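Local atomic coordinates of protein Rv1364c/MT1410 (Mycobacterium tuberculosis, PDB entry 3KE6), a protein that probably acts in sigma-factor regulation, joining a manganese-binding PP2C-type phosphatase domain of the RsbU kind to an RsbW-like, anti-sigma-factor kinase domain. Residues T159-L164 / G169-S174. Residues are numbered along the deposited sequence; the frame is centred on the assembly and turned at random.
Sequences TGAGPL and GFPVRS
T159 meets the backbone of P171 through its hydroxyl: OG1 donates a hydrogen bond to P171 O at 2.7 Å. The approach is steep, with a C=O...OG1 angle of 101° and the donor well above the carbonyl plane. Chi1 of -165° sets OG1 opposite the backbone N and leaves the methyl CG2 beside the same carbonyl oxygen. Next along, P171 points CG of its ring at the backbone of 159-161, 3.8 Å from T159 O and 3.9 Å from A161 N. A161 CB rests in the corner made by P171 CD, 4.2 Å away, and the F170 ring, which it meets obliquely. Farther along 169-174, R173 CG comes to 3.7 Å from T159 OG1.

Further out, T138 OG1 is hydrogen-bonded to T159 N and G140 pairs with the A161 backbone, tying 159-164 to the end of strand 133-139. F170 reaches helix 100-110, while R173 pairs with Y136 as 169-174 enters the edge strand 173-176 of the phosphatase-domain sheet. The two segments run roughly antiparallel (157°), yet their one hydrogen bond comes from a side chain, not strand pairing: the T159 hydroxyl joins the loop to the residues leading into strand 173-176, and apolar contact of P171, A161 and F170 makes up much of the remainder.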
# COMPACT_ATOMS: atom_id res chain seq x y z
N THR A 159 16.07 -3.19 -16.65
CA THR A 159 15.35 -2.66 -17.81
C THR A 159 16.29 -1.95 -18.77
O THR A 159 15.96 -1.78 -19.94
CB THR A 159 14.14 -1.74 -17.39
OG1 THR A 159 13.28 -1.53 -18.51
CG2 THR A 159 14.60 -0.39 -16.88
N GLY A 160 17.46 -1.56 -18.27
CA GLY A 160 18.44 -0.86 -19.09
C GLY A 160 18.49 0.62 -18.79
O GLY A 160 19.38 1.33 -19.26
N ALA A 161 17.52 1.10 -18.02
CA ALA A 161 17.53 2.47 -17.53
C ALA A 161 18.69 2.68 -16.55
O ALA A 161 19.14 1.75 -15.89
CB ALA A 161 16.19 2.78 -16.83
N GLY A 162 19.13 3.94 -16.48
CA GLY A 162 20.20 4.38 -15.58
C GLY A 162 19.63 5.44 -14.64
O GLY A 162 18.45 5.78 -14.73
N PRO A 163 20.46 5.99 -13.75
CA PRO A 163 19.95 6.92 -12.74
C PRO A 163 19.57 8.27 -13.35
O PRO A 163 19.78 8.48 -14.54
CB PRO A 163 21.13 7.10 -11.79
CG PRO A 163 22.33 6.80 -12.62
CD PRO A 163 21.91 5.77 -13.62
N LEU A 164 19.01 9.16 -12.53
CA LEU A 164 18.75 10.53 -12.96
C LEU A 164 19.99 11.22 -13.50
O LEU A 164 21.07 11.12 -12.91
CB LEU A 164 18.21 11.37 -11.80
CG LEU A 164 16.70 11.40 -11.62
CD1 LEU A 164 16.12 10.01 -11.70
CD2 LEU A 164 16.38 12.07 -10.30
N GLY A 169 17.56 7.51 -20.90
CA GLY A 169 16.13 7.40 -21.14
C GLY A 169 15.57 6.57 -20.01
O GLY A 169 16.21 6.42 -18.98
N PHE A 170 14.36 6.04 -20.21
CA PHE A 170 13.70 5.21 -19.20
C PHE A 170 12.88 4.09 -19.83
O PHE A 170 11.66 4.06 -19.70
CB PHE A 170 12.81 6.08 -18.31
CG PHE A 170 13.57 7.04 -17.48
CD1 PHE A 170 14.05 6.67 -16.23
CD2 PHE A 170 13.81 8.33 -17.93
CE1 PHE A 170 14.77 7.56 -15.45
CE2 PHE A 170 14.52 9.23 -17.16
CZ PHE A 170 15.00 8.85 -15.91
N PRO A 171 13.57 3.17 -20.52
CA PRO A 171 12.93 1.97 -21.08
C PRO A 171 12.28 1.10 -20.01
O PRO A 171 12.72 1.11 -18.86
CB PRO A 171 14.09 1.24 -21.75
CG PRO A 171 15.33 1.81 -21.16
CD PRO A 171 15.01 3.22 -20.82
N VAL A 172 11.24 0.36 -20.39
CA VAL A 172 10.42 -0.38 -19.43
C VAL A 172 10.14 -1.81 -19.90
O VAL A 172 9.98 -2.04 -21.09
CB VAL A 172 9.05 0.32 -19.17
CG1 VAL A 172 9.23 1.59 -18.34
CG2 VAL A 172 8.32 0.63 -20.47
N ARG A 173 10.10 -2.76 -18.97
CA ARG A 173 9.82 -4.16 -19.29
C ARG A 173 8.56 -4.59 -18.57
O ARG A 173 8.04 -3.85 -17.74
CB ARG A 173 10.96 -5.07 -18.84
CG ARG A 173 12.24 -4.95 -19.63
CD ARG A 173 13.27 -5.97 -19.13
NE ARG A 173 13.21 -7.24 -19.86
CZ ARG A 173 12.43 -8.29 -19.56
NH1 ARG A 173 11.61 -8.27 -18.52
NH2 ARG A 173 12.49 -9.37 -20.32
N SER A 174 8.10 -5.80 -18.86
CA SER A 174 6.91 -6.35 -18.21
C SER A 174 7.10 -7.78 -17.73
O SER A 174 7.83 -8.55 -18.32
CB SER A 174 5.72 -6.27 -19.16
OG SER A 174 5.14 -4.98 -19.11